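Local atomic coordinates of nucleoporin nup120 (PDB entry 4GQ2), a protein that serves as a structural component of the nuclear pore complex, whose nucleoporins can also act as docking or interaction partners for transport factors. Residues Gln283-Leu288 with Trp345-Phe350; Ala367-Leu372 with Asp518-Ile523; Glu274-Ile279 with Leu300-Asn305; Pro334-Asp339 with Val375-Asn380; Met112-Ala117 with Pro173-Ala178. All coordinates share one frame; numbering follows the deposited sequence.

Contact 1: Gln283-Leu288 with Trp345-Phe350; sequences QSFPYL and WMLSDF
The irregular segment 283-288 runs almost alongside the first part of strand 346-354, their end-to-end directions 15° apart, and the CA atoms of Phe285 and Ser348 come within 5.9 Å. No hydrogen bond crosses between them, so side chains and carbonyls hold the pair together. Phe285 faces the strand from its backbone, so that its CB lies 3.3 Å from Leu347 O. Its chi1 of 42° then sets the ring in the crowded position between backbone N and carbonyl carbon, with Leu347 CB over one face. Pro286 meets the strand through CG and CD: its CD lies 3.4 Å from Ser348 O. Its CG reaches Asp349 OD1 at the same 3.4 Å, the proline and the carboxylate crossing at about a right angle. Phe350 answers in the other direction, turning its ring edge to the loop so that Pro286 O lies in the ring plane and CZ comes to 3.4 Å from Tyr287 O. Asp349 is tied down at both oxygens. Asp349 OD1 accepts from Phe350 N at 2.7 Å, a bent bond (138°) arriving from above the carboxylate plane, while OD2 accepts the backbone N of Ile523. An alanine at Asp349 would lose both acceptors and the Pro286 contact, and would probably loosen the local backbone and its tie to strand 520-525. Ser348 and Asp349 together form a classic beta bulge against Ala367 of strand 361-370. The whole is a blade-to-blade joint of a beta-propeller, in which the approach to the first strand of one blade, 288-290, packs on the first strand of the next.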
# COMPACT_ATOMS: atom_id res chain seq x y z
N GLN A 283 -2.06 32.08 29.74
CA GLN A 283 -1.70 30.99 28.83
C GLN A 283 -0.49 30.24 29.39
O GLN A 283 0.46 30.86 29.86
CB GLN A 283 -1.40 31.52 27.43
CG GLN A 283 -2.27 32.68 26.96
CD GLN A 283 -1.62 34.04 27.17
OE1 GLN A 283 -0.96 34.28 28.18
NE2 GLN A 283 -1.81 34.93 26.21
N SER A 284 -0.53 28.91 29.33
CA SER A 284 0.53 28.09 29.91
C SER A 284 1.40 27.42 28.85
O SER A 284 0.93 26.60 28.06
CB SER A 284 -0.05 27.04 30.86
OG SER A 284 0.99 26.42 31.60
N PHE A 285 2.68 27.79 28.85
CA PHE A 285 3.67 27.27 27.91
C PHE A 285 5.08 27.43 28.50
O PHE A 285 5.26 28.20 29.44
CB PHE A 285 3.58 28.00 26.56
CG PHE A 285 3.38 29.49 26.67
CD1 PHE A 285 4.41 30.32 27.10
CD2 PHE A 285 2.16 30.06 26.32
CE1 PHE A 285 4.23 31.69 27.20
CE2 PHE A 285 1.97 31.44 26.41
CZ PHE A 285 3.00 32.25 26.86
N PRO A 286 6.07 26.69 27.96
CA PRO A 286 7.44 26.88 28.45
C PRO A 286 7.99 28.27 28.11
O PRO A 286 7.66 28.84 27.06
CB PRO A 286 8.24 25.78 27.74
CG PRO A 286 7.40 25.35 26.59
CD PRO A 286 5.98 25.57 27.01
N TYR A 287 8.81 28.80 29.01
CA TYR A 287 9.43 30.11 28.85
C TYR A 287 10.93 29.96 28.65
O TYR A 287 11.59 30.86 28.12
CB TYR A 287 9.20 30.96 30.10
CG TYR A 287 7.89 31.70 30.16
CD1 TYR A 287 6.76 31.10 30.69
CD2 TYR A 287 7.80 33.02 29.72
CE1 TYR A 287 5.56 31.79 30.77
CE2 TYR A 287 6.60 33.71 29.78
CZ TYR A 287 5.48 33.09 30.31
OH TYR A 287 4.29 33.77 30.37
N LEU A 288 11.47 28.83 29.09
CA LEU A 288 12.90 28.60 29.07
C LEU A 288 13.27 27.33 28.31
O LEU A 288 12.55 26.32 28.39
CB LEU A 288 13.45 28.50 30.50
CG LEU A 288 13.44 29.73 31.41
CD1 LEU A 288 14.06 29.38 32.75
CD2 LEU A 288 14.17 30.91 30.77
N TRP A 345 -2.75 33.29 18.00
CA TRP A 345 -1.70 32.27 17.96
C TRP A 345 -0.96 32.25 19.27
O TRP A 345 -0.57 33.31 19.79
CB TRP A 345 -0.71 32.55 16.84
CG TRP A 345 -1.17 32.17 15.45
CD1 TRP A 345 -1.71 33.00 14.47
CD2 TRP A 345 -1.09 30.84 14.81
NE1 TRP A 345 -1.98 32.31 13.32
CE2 TRP A 345 -1.64 31.01 13.46
CE3 TRP A 345 -0.66 29.58 15.21
CZ2 TRP A 345 -1.73 29.94 12.56
CZ3 TRP A 345 -0.75 28.52 14.30
CH2 TRP A 345 -1.28 28.70 13.01
N MET A 346 -0.73 31.06 19.80
CA MET A 346 -0.01 30.89 21.06
C MET A 346 1.27 30.09 20.87
O MET A 346 1.33 29.16 20.07
CB MET A 346 -0.87 30.20 22.12
CG MET A 346 -2.00 31.05 22.68
SD MET A 346 -2.74 30.30 24.14
CE MET A 346 -4.27 31.21 24.25
N LEU A 347 2.30 30.46 21.63
CA LEU A 347 3.51 29.67 21.69
C LEU A 347 3.19 28.33 22.32
O LEU A 347 2.60 28.27 23.40
CB LEU A 347 4.58 30.40 22.52
CG LEU A 347 5.94 29.70 22.61
CD1 LEU A 347 6.52 29.53 21.22
CD2 LEU A 347 6.90 30.47 23.50
N SER A 348 3.58 27.26 21.64
CA SER A 348 3.44 25.92 22.19
C SER A 348 4.74 25.46 22.83
O SER A 348 4.74 24.92 23.94
CB SER A 348 3.00 24.93 21.10
OG SER A 348 3.23 23.59 21.51
N ASP A 349 5.86 25.67 22.14
CA ASP A 349 7.15 25.16 22.58
C ASP A 349 8.24 25.73 21.68
O ASP A 349 7.94 26.31 20.63
CB ASP A 349 7.15 23.63 22.51
CG ASP A 349 8.21 23.00 23.40
OD1 ASP A 349 9.01 23.73 24.03
OD2 ASP A 349 8.24 21.75 23.47
N PHE A 350 9.49 25.57 22.09
CA PHE A 350 10.63 25.98 21.27
C PHE A 350 11.91 25.28 21.71
O PHE A 350 12.01 24.81 22.84
CB PHE A 350 10.78 27.52 21.23
CG PHE A 350 11.10 28.15 22.57
CD1 PHE A 350 10.11 28.33 23.52
CD2 PHE A 350 12.39 28.57 22.86
CE1 PHE A 350 10.40 28.91 24.75
CE2 PHE A 350 12.69 29.16 24.08
CZ PHE A 350 11.69 29.33 25.03

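Contact 2: Ala367-Leu372 with Asp518-Ile523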
# COMPACT_ATOMS: atom_id res chain seq x y z
N ALA A 367 7.43 26.40 17.78
CA ALA A 367 6.12 25.84 17.41
C ALA A 367 4.98 26.73 17.88
O ALA A 367 4.89 27.09 19.06
CB ALA A 367 5.95 24.43 17.97
N TRP A 368 4.09 27.07 16.94
CA TRP A 368 2.94 27.92 17.21
C TRP A 368 1.66 27.16 17.10
O TRP A 368 1.52 26.28 16.25
CB TRP A 368 2.93 29.12 16.26
CG TRP A 368 4.13 29.99 16.46
CD1 TRP A 368 5.32 29.99 15.73
CD2 TRP A 368 4.33 31.01 17.50
NE1 TRP A 368 6.20 30.91 16.23
CE2 TRP A 368 5.68 31.56 17.29
CE3 TRP A 368 3.55 31.51 18.55
CZ2 TRP A 368 6.20 32.57 18.09
CZ3 TRP A 368 4.09 32.52 19.36
CH2 TRP A 368 5.38 33.04 19.13
N LYS A 369 0.71 27.52 17.96
CA LYS A 369 -0.53 26.77 18.12
C LYS A 369 -1.72 27.70 17.97
O LYS A 369 -1.69 28.85 18.42
CB LYS A 369 -0.53 26.13 19.51
CG LYS A 369 -1.79 25.38 19.92
CD LYS A 369 -1.63 24.82 21.33
CE LYS A 369 -2.65 23.72 21.61
NZ LYS A 369 -2.11 22.70 22.56
N SER A 370 -2.77 27.21 17.31
CA SER A 370 -4.05 27.89 17.25
C SER A 370 -5.14 26.85 17.13
O SER A 370 -5.49 26.42 16.02
CB SER A 370 -4.10 28.86 16.07
OG SER A 370 -5.27 29.66 16.13
N ASN A 371 -5.68 26.44 18.28
CA ASN A 371 -6.58 25.29 18.35
C ASN A 371 -5.84 24.14 17.66
O ASN A 371 -4.73 23.81 18.05
CB ASN A 371 -7.93 25.60 17.67
CG ASN A 371 -8.72 26.67 18.41
OD1 ASN A 371 -8.85 26.62 19.63
ND2 ASN A 371 -9.26 27.63 17.67
N LEU A 372 -6.47 23.52 16.66
CA LEU A 372 -5.87 22.40 15.94
C LEU A 372 -4.93 22.77 14.79
O LEU A 372 -4.49 21.90 14.03
CB LEU A 372 -6.99 21.49 15.43
CG LEU A 372 -7.94 20.89 16.46
CD1 LEU A 372 -9.04 20.13 15.75
CD2 LEU A 372 -7.18 19.97 17.42
N ASP A 518 -4.23 16.12 15.73
CA ASP A 518 -3.27 17.03 15.09
C ASP A 518 -2.82 18.20 15.97
O ASP A 518 -1.93 18.96 15.58
CB ASP A 518 -3.81 17.55 13.76
CG ASP A 518 -4.00 16.44 12.74
OD1 ASP A 518 -3.17 15.51 12.71
OD2 ASP A 518 -4.98 16.49 11.98
N GLU A 519 -3.41 18.32 17.16
CA GLU A 519 -3.00 19.34 18.11
C GLU A 519 -1.53 19.19 18.48
O GLU A 519 -1.09 18.11 18.88
CB GLU A 519 -3.88 19.28 19.36
CG GLU A 519 -3.59 20.36 20.40
CD GLU A 519 -4.66 20.47 21.46
OE1 GLU A 519 -5.57 19.61 21.50
OE2 GLU A 519 -4.60 21.41 22.27
N ILE A 520 -0.76 20.26 18.34
CA ILE A 520 0.65 20.28 18.72
C ILE A 520 0.74 20.25 20.25
O ILE A 520 -0.16 20.73 20.93
CB ILE A 520 1.38 21.51 18.11
CG1 ILE A 520 2.88 21.50 18.41
CG2 ILE A 520 0.76 22.83 18.57
CD1 ILE A 520 3.66 20.45 17.66
N LEU A 521 1.82 19.67 20.78
CA LEU A 521 1.98 19.56 22.23
C LEU A 521 3.38 19.93 22.68
O LEU A 521 3.56 20.63 23.68
CB LEU A 521 1.63 18.15 22.74
CG LEU A 521 0.24 17.60 22.45
CD1 LEU A 521 0.15 16.14 22.89
CD2 LEU A 521 -0.85 18.41 23.13
N SER A 522 4.38 19.44 21.95
CA SER A 522 5.76 19.74 22.25
C SER A 522 6.64 19.50 21.04
O SER A 522 6.18 18.92 20.05
CB SER A 522 6.26 18.89 23.41
OG SER A 522 6.53 17.57 22.97
N ILE A 523 7.89 19.96 21.13
CA ILE A 523 8.94 19.64 20.17
C ILE A 523 10.24 19.29 20.92
O ILE A 523 10.46 19.78 22.04
CB ILE A 523 9.17 20.76 19.13
CG1 ILE A 523 9.75 22.03 19.77
CG2 ILE A 523 7.89 21.07 18.35
CD1 ILE A 523 10.39 22.98 18.78
O HOH W 1 -2.19 22.59 17.11
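Lys369 NZ is gripped by two acceptors from segment 518-523. One is Glu519 OE2, 2.8 Å from NZ, a salt bridge in which the carboxylate uses its anti lone pair. The other is the backbone oxygen of Ile520, which NZ approaches at 3.2 Å nearly along the C=O axis (165°). The ammonium group arrives there because CG is anti to the backbone N and the chain stays extended until a bend at chi4 (149°). Its aliphatic part is used as well: Lys369 CB rests 3.7 Å from Ile520 CG2, the two side chains crossing obliquely. A water adds a third polar link, donating to Asn371 O at 3.0 Å and accepting from Ile520 N at 3.0 Å. Apolar contacts lie at both ends. Leu372 sends CD2 across Glu519 at about a right angle, 3.9 Å from CB, and at the other end Ala367 CB meets Ile523 CG2 at 3.9 Å. The polar links thus involve a lysine tip and a water, with no backbone-to-backbone hydrogen bond between the segments, in keeping with axes 7.9 Å apart. Although strands 367-370 and 520-523 run antiparallel at 170°, they are packed rather than paired, consistent with face-to-face packing of two beta-propeller blades. Strand 361-370 is hydrogen-bonded through its backbone to strands 346-354 and 373-382 on its two sides. Strand 520-525, which follows helix 492-515, pairs with strand 532-536, where Leu521 and Ser522 form a classic bulge opposite Asn535; Ile520 also packs on Ile534 and Tyr536 of that strand.

Contact 3: Glu274-Ile279 with Leu300-Asn305; sequences ELSQTI and LYYPDN
Leaving strand 268-274, the fourth strand of one beta-propeller blade, segment 274-279 passes over strand 297-302 of the next blade; the touching parts, 275-278 and 300-303, point in directions only 18° apart. Leu275 does most of the apolar work. With CG anti to its carbonyl carbon (chi1 -46°), it presents both methyls to the neighbouring blade. Leu275 CD1 meets Leu300 CD2 tip to tip at 3.7 Å. Leu275 CD2 lies 3.3 Å from Tyr302 OH. This leucine and Tyr302 cross obliquely, so the phenol end lies against the branched tip rather than stacking on it. The hydroxyl of Tyr302 has a weak hydrogen bond to Tyr313 OH, and Leu275 and Leu300 both touch Tyr313 and Leu253 as well. Ser276 comes next, its OG held between its own N and carbonyl carbon and 3.4 Å from Tyr302 CE2, approaching the ring obliquely. Thr278 then brings the chain over Pro303, the CA atoms 7.6 Å apart. No hydrogen bond joins the two segments: even at this end, Thr278 OG1 stays 4.0 Å from Pro303 O.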
# COMPACT_ATOMS: atom_id res chain seq x y z
N GLU A 274 16.24 40.55 37.55
CA GLU A 274 14.90 41.04 37.26
C GLU A 274 14.81 41.39 35.78
O GLU A 274 15.65 42.12 35.25
CB GLU A 274 14.54 42.24 38.13
CG GLU A 274 13.16 42.82 37.85
CD GLU A 274 12.58 43.60 39.01
OE1 GLU A 274 13.26 44.52 39.52
OE2 GLU A 274 11.43 43.31 39.41
N LEU A 275 13.79 40.84 35.12
CA LEU A 275 13.52 41.13 33.72
C LEU A 275 12.44 42.20 33.62
O LEU A 275 11.85 42.60 34.63
CB LEU A 275 13.08 39.86 32.99
CG LEU A 275 13.88 38.57 33.20
CD1 LEU A 275 13.09 37.37 32.71
CD2 LEU A 275 15.25 38.63 32.54
N SER A 276 12.17 42.64 32.39
CA SER A 276 11.18 43.70 32.13
C SER A 276 9.74 43.29 32.45
O SER A 276 9.46 42.13 32.75
CB SER A 276 11.31 44.19 30.68
OG SER A 276 11.54 43.10 29.81
N GLN A 277 8.82 44.25 32.37
CA GLN A 277 7.45 44.06 32.86
C GLN A 277 6.35 44.13 31.79
O GLN A 277 6.27 45.10 31.04
CB GLN A 277 7.16 45.05 34.00
CG GLN A 277 7.98 44.81 35.26
CD GLN A 277 7.78 45.88 36.32
OE1 GLN A 277 6.92 46.76 36.20
NE2 GLN A 277 8.58 45.81 37.38
N THR A 278 5.53 43.08 31.76
CA THR A 278 4.29 43.00 30.97
C THR A 278 3.42 41.91 31.58
O THR A 278 3.92 41.07 32.34
CB THR A 278 4.55 42.66 29.48
OG1 THR A 278 5.81 42.00 29.34
CG2 THR A 278 4.53 43.92 28.62
N ILE A 279 2.13 41.91 31.27
CA ILE A 279 1.24 40.84 31.73
C ILE A 279 1.52 39.57 30.92
O ILE A 279 1.53 39.61 29.68
CB ILE A 279 -0.26 41.25 31.75
CG1 ILE A 279 -0.93 41.14 30.37
CG2 ILE A 279 -0.44 42.65 32.33
CD1 ILE A 279 -1.80 39.91 30.20
N LEU A 300 15.01 32.48 26.16
CA LEU A 300 13.96 32.97 27.04
C LEU A 300 12.93 33.75 26.23
O LEU A 300 13.29 34.53 25.35
CB LEU A 300 14.57 33.82 28.16
CG LEU A 300 13.73 34.85 28.93
CD1 LEU A 300 12.59 34.22 29.72
CD2 LEU A 300 14.62 35.67 29.85
N TYR A 301 11.66 33.52 26.55
CA TYR A 301 10.54 34.09 25.81
C TYR A 301 9.85 35.22 26.55
O TYR A 301 9.60 35.12 27.75
CB TYR A 301 9.51 33.00 25.50
CG TYR A 301 8.30 33.48 24.73
CD1 TYR A 301 8.43 34.04 23.47
CD2 TYR A 301 7.01 33.35 25.26
CE1 TYR A 301 7.32 34.47 22.75
CE2 TYR A 301 5.89 33.77 24.55
CZ TYR A 301 6.06 34.33 23.29
OH TYR A 301 4.98 34.75 22.57
N TYR A 302 9.54 36.28 25.80
CA TYR A 302 8.81 37.44 26.31
C TYR A 302 7.52 37.61 25.52
O TYR A 302 7.56 37.91 24.33
CB TYR A 302 9.63 38.72 26.13
CG TYR A 302 10.82 38.89 27.04
CD1 TYR A 302 12.05 38.31 26.71
CD2 TYR A 302 10.75 39.66 28.20
CE1 TYR A 302 13.16 38.47 27.53
CE2 TYR A 302 11.85 39.84 29.02
CZ TYR A 302 13.06 39.24 28.68
OH TYR A 302 14.17 39.40 29.48
N PRO A 303 6.36 37.41 26.18
CA PRO A 303 5.07 37.70 25.54
C PRO A 303 4.92 39.18 25.18
O PRO A 303 5.47 40.05 25.86
CB PRO A 303 4.05 37.30 26.61
CG PRO A 303 4.76 36.29 27.44
CD PRO A 303 6.20 36.72 27.47
N ASP A 304 4.18 39.45 24.10
CA ASP A 304 3.92 40.80 23.61
C ASP A 304 2.44 40.95 23.33
O ASP A 304 1.63 40.12 23.73
CB ASP A 304 4.63 41.03 22.28
CG ASP A 304 6.07 41.43 22.43
OD1 ASP A 304 6.60 41.42 23.56
OD2 ASP A 304 6.69 41.73 21.39
N ASN A 305 2.12 42.03 22.62
CA ASN A 305 0.82 42.17 21.98
C ASN A 305 0.80 41.41 20.66
O ASN A 305 -0.26 40.97 20.22
CB ASN A 305 0.52 43.65 21.73
CG ASN A 305 0.42 44.45 23.02
OD1 ASN A 305 1.28 45.28 23.32
ND2 ASN A 305 -0.62 44.18 23.81

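Contact 4: Pro334-Asp339 with Val375-Asn380; sequences PPSLPD and VIQKCN
This is a small loop-on-strand contact, burying 188 Å² in all, in which the connection between two propeller blades lies over the second of them. Segment 334-339 belongs to the crossing from strand 324-328 to strand 346-354, and it rests on strand 373-382, the third strand of the blade it is about to enter. CA atoms stay well apart, 8.1 Å between Pro335 and Gln377 and 7.4 Å between Pro338 and Val375, so the gap is bridged by side chains. Gln377 spans most of it. Its CG is anti to the carbonyl carbon (chi1 -61°) and the chain is extended beyond, carrying the buried amide up to the loop. There Gln377 NE2 donates a weak hydrogen bond to Ser336 O, long at 3.5 Å but fairly straight at 156°. The other end of the amide, Gln377 OE1, lies 3.7 Å from Pro335 CB and accepts a weak hydrogen bond from Trp368 NE1. A donor thus meets OE1 and an acceptor meets NE2, which is consistent with the modelled orientation of the amide, although neither bond is strong. Pro338 CD approaches Gln377 NE2 at 4.3 Å. Farther along, Asp339 and Val375 pass alongside one another, running oppositely, with Asp339 OD2 4.0 Å from Val375 CG2. Trp345 touches Pro338, Asp339 and Val375 beside this pair, while Trp393 of strand 390-395 touches both Ser336 and Gln377. A proline-rich connection laid across the blade that follows it, with one glutamine amide reaching up to it, is here part of the blade-to-blade crossing of a beta-propeller.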
# COMPACT_ATOMS: atom_id res chain seq x y z
N PRO A 334 12.70 38.72 17.02
CA PRO A 334 11.28 38.87 16.70
C PRO A 334 10.80 37.87 15.65
O PRO A 334 11.35 37.82 14.55
CB PRO A 334 11.19 40.31 16.17
CG PRO A 334 12.59 40.72 15.82
CD PRO A 334 13.54 39.61 16.20
N PRO A 335 9.78 37.06 16.00
CA PRO A 335 9.21 36.08 15.07
C PRO A 335 8.55 36.76 13.89
O PRO A 335 8.10 37.90 14.00
CB PRO A 335 8.14 35.37 15.92
CG PRO A 335 8.52 35.63 17.33
CD PRO A 335 9.13 37.00 17.32
N SER A 336 8.51 36.06 12.76
CA SER A 336 7.77 36.51 11.59
C SER A 336 6.28 36.44 11.90
O SER A 336 5.88 35.89 12.93
CB SER A 336 8.10 35.63 10.39
OG SER A 336 9.37 35.03 10.54
N LEU A 337 5.47 36.99 11.01
CA LEU A 337 4.02 36.93 11.16
C LEU A 337 3.48 35.52 10.88
O LEU A 337 3.75 34.96 9.81
CB LEU A 337 3.33 37.97 10.26
CG LEU A 337 3.53 37.93 8.73
CD1 LEU A 337 2.31 38.46 8.01
CD2 LEU A 337 4.79 38.67 8.28
N PRO A 338 2.78 34.90 11.85
CA PRO A 338 1.88 33.82 11.47
C PRO A 338 0.72 34.38 10.66
O PRO A 338 0.38 35.56 10.78
CB PRO A 338 1.41 33.28 12.82
CG PRO A 338 2.58 33.49 13.71
CD PRO A 338 3.11 34.84 13.29
N ASP A 339 0.12 33.52 9.84
CA ASP A 339 -0.80 33.91 8.76
C ASP A 339 -1.92 34.92 9.09
O ASP A 339 -1.74 36.12 8.90
CB ASP A 339 -1.38 32.66 8.12
CG ASP A 339 -1.67 31.58 9.13
OD1 ASP A 339 -2.69 31.71 9.85
OD2 ASP A 339 -0.88 30.62 9.22
N VAL A 375 1.98 26.11 13.28
CA VAL A 375 3.08 26.62 12.46
C VAL A 375 4.42 26.39 13.14
O VAL A 375 4.58 26.62 14.33
CB VAL A 375 2.94 28.12 12.11
CG1 VAL A 375 4.13 28.60 11.28
CG2 VAL A 375 1.65 28.38 11.33
N ILE A 376 5.39 25.90 12.37
CA ILE A 376 6.75 25.75 12.85
C ILE A 376 7.66 26.76 12.16
O ILE A 376 7.60 26.92 10.93
CB ILE A 376 7.27 24.29 12.69
CG1 ILE A 376 6.73 23.39 13.80
CG2 ILE A 376 8.79 24.24 12.77
CD1 ILE A 376 5.30 22.94 13.61
N GLN A 377 8.48 27.44 12.95
CA GLN A 377 9.46 28.39 12.43
C GLN A 377 10.87 28.04 12.86
O GLN A 377 11.10 27.63 14.01
CB GLN A 377 9.16 29.80 12.94
CG GLN A 377 7.80 30.38 12.56
CD GLN A 377 7.57 31.74 13.20
OE1 GLN A 377 8.21 32.09 14.20
NE2 GLN A 377 6.66 32.52 12.63
N LYS A 378 11.82 28.20 11.95
CA LYS A 378 13.25 28.15 12.27
C LYS A 378 13.88 29.53 12.10
O LYS A 378 13.52 30.28 11.19
CB LYS A 378 13.98 27.16 11.37
CG LYS A 378 13.92 25.71 11.83
CD LYS A 378 14.76 24.83 10.92
CE LYS A 378 14.76 23.39 11.40
NZ LYS A 378 15.44 22.46 10.45
N CYS A 379 14.82 29.85 12.98
CA CYS A 379 15.63 31.06 12.85
C CYS A 379 17.11 30.73 12.94
O CYS A 379 17.58 30.20 13.95
CB CYS A 379 15.28 32.09 13.92
SG CYS A 379 16.52 33.41 14.12
N ASN A 380 17.83 31.06 11.88
CA ASN A 380 19.29 31.05 11.90
C ASN A 380 19.79 32.41 12.36
O ASN A 380 19.73 33.40 11.61
CB ASN A 380 19.86 30.69 10.53
CG ASN A 380 20.41 29.28 10.48
OD1 ASN A 380 19.94 28.45 9.69
ND2 ASN A 380 21.40 28.99 11.32

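Contact 5: Met112-Ala117 with Pro173-Ala178; sequences MKDGVA and PDLMAA
Two adjacent blades of the beta-propeller meet here through their first strands, 115-121 and 173-178, which run nearly parallel (11° between their directions) with axes 7.0 Å apart. No hydrogen bond crosses, so the join is made by packing, and its tight part centres on two methionines. Met176 leaves its backbone with CG anti to the carbonyl carbon, and the extended chi2 then carries SD to 3.3 Å from Gly115 C. The bend at chi3 (72°) turns the methyl, so that Met176 CE ends 4.1 Å from Ala117 CB, while Met176 CG reaches Asp114 O at 3.7 Å. The chain turns a corner at Lys113 and Asp114, and a side chain on Gly115 would run into Met112 O. Met112, extended beyond CG, reaches the other way: SD stands 3.3 Å from Pro173 O, and CE 3.5 Å from Asp174 O. An alanine at Met176 would remove CG, SD and CE, which lie along Asp114, Gly115 and Ala117, and would probably weaken the packing between the two blades. The looser side lies round the turn. There Lys113 is exposed and forms long ion pairs with Asp114 and, weakly, with Asp59, while Leu175 runs alongside Asp114 in the same direction, its CD2 4.0 Å from Asp114 CG. Asp174 and Leu175 form a classic beta bulge opposite Ser187, and Asp59 accepts the backbone N-H of Asp114. Farthest from the turn the strands are joined by two small methyls, Ala117 CB and Ala178 CB, 4.2 Å apart.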
# COMPACT_ATOMS: atom_id res chain seq x y z
N MET A 112 -0.43 13.96 35.48
CA MET A 112 -0.63 15.39 35.29
C MET A 112 0.20 15.91 34.13
O MET A 112 1.26 15.37 33.81
CB MET A 112 -0.32 16.18 36.58
CG MET A 112 1.16 16.31 36.91
SD MET A 112 1.47 17.58 38.16
CE MET A 112 3.24 17.84 37.97
N LYS A 113 -0.31 16.97 33.50
CA LYS A 113 0.41 17.70 32.48
C LYS A 113 1.76 18.15 33.06
O LYS A 113 1.84 18.56 34.22
CB LYS A 113 -0.44 18.90 32.04
CG LYS A 113 0.24 19.90 31.14
CD LYS A 113 -0.02 19.63 29.66
CE LYS A 113 0.42 20.80 28.79
NZ LYS A 113 1.91 20.89 28.66
N ASP A 114 2.81 18.02 32.26
CA ASP A 114 4.18 18.28 32.72
C ASP A 114 4.58 17.33 33.85
O ASP A 114 5.52 17.60 34.59
CB ASP A 114 4.34 19.74 33.18
CG ASP A 114 3.86 20.72 32.13
OD1 ASP A 114 4.57 20.91 31.13
OD2 ASP A 114 2.78 21.30 32.31
N GLY A 115 3.85 16.22 33.95
CA GLY A 115 4.06 15.25 35.02
C GLY A 115 4.86 14.02 34.65
O GLY A 115 4.80 13.01 35.34
N VAL A 116 5.64 14.10 33.56
CA VAL A 116 6.49 12.99 33.13
C VAL A 116 7.91 13.51 32.93
O VAL A 116 8.13 14.47 32.20
CB VAL A 116 5.97 12.34 31.82
CG1 VAL A 116 6.85 11.16 31.43
CG2 VAL A 116 4.53 11.88 31.96
N ALA A 117 8.87 12.86 33.57
CA ALA A 117 10.27 13.27 33.48
C ALA A 117 11.15 12.03 33.36
O ALA A 117 10.88 11.01 33.99
CB ALA A 117 10.66 14.09 34.71
N PRO A 173 1.68 19.90 43.15
CA PRO A 173 2.84 19.77 42.26
C PRO A 173 2.49 20.28 40.87
O PRO A 173 1.39 20.03 40.37
CB PRO A 173 3.11 18.26 42.23
CG PRO A 173 2.43 17.72 43.44
CD PRO A 173 1.21 18.57 43.58
N ASP A 174 3.41 21.02 40.25
CA ASP A 174 3.13 21.74 39.03
C ASP A 174 4.14 21.45 37.91
O ASP A 174 3.76 21.06 36.81
CB ASP A 174 3.06 23.24 39.32
CG ASP A 174 2.40 24.02 38.20
OD1 ASP A 174 1.27 23.66 37.79
OD2 ASP A 174 3.01 25.00 37.74
N LEU A 175 5.42 21.64 38.20
CA LEU A 175 6.46 21.37 37.21
C LEU A 175 7.53 20.46 37.80
O LEU A 175 7.76 20.47 39.01
CB LEU A 175 7.08 22.67 36.70
CG LEU A 175 6.18 23.66 35.94
CD1 LEU A 175 6.85 25.03 35.84
CD2 LEU A 175 5.82 23.15 34.55
N MET A 176 8.15 19.66 36.93
CA MET A 176 9.22 18.74 37.34
C MET A 176 10.49 18.99 36.55
O MET A 176 10.45 19.48 35.41
CB MET A 176 8.81 17.29 37.12
CG MET A 176 7.44 16.89 37.64
SD MET A 176 6.92 15.30 36.94
CE MET A 176 7.98 14.14 37.79
N ALA A 177 11.62 18.64 37.15
CA ALA A 177 12.89 18.53 36.43
C ALA A 177 13.75 17.47 37.10
O ALA A 177 14.26 17.68 38.21
CB ALA A 177 13.61 19.87 36.38
N ALA A 178 13.88 16.33 36.44
CA ALA A 178 14.77 15.26 36.86
C ALA A 178 16.19 15.80 37.01
O ALA A 178 16.69 16.49 36.13
CB ALA A 178 14.74 14.12 35.85

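How the contacts relate
All five contacts lie in the beta-propeller domain, at or between its blades. Contact 5 closes first along the chain, between blades that start at strands 115-121 and 173-178. Contacts 3, 1, 4 and 2 then open in that order, contact 1 alternating with both 3 and 4, and 4 with 2. Contacts 1, 2 and 4 reach one mixed sheet, through adjacent strands 346-354, 361-370 and 373-382; between centres, 1 and 2 are about 10 Å apart, and contact 4 is about 14 Å from each. Contact 3 touches contact 1 from the preceding blade. Contacts 1 to 4 thus form a connected group, while contact 5, its centre about 16 Å from that of contact 1, is a separate joint between two earlier blades.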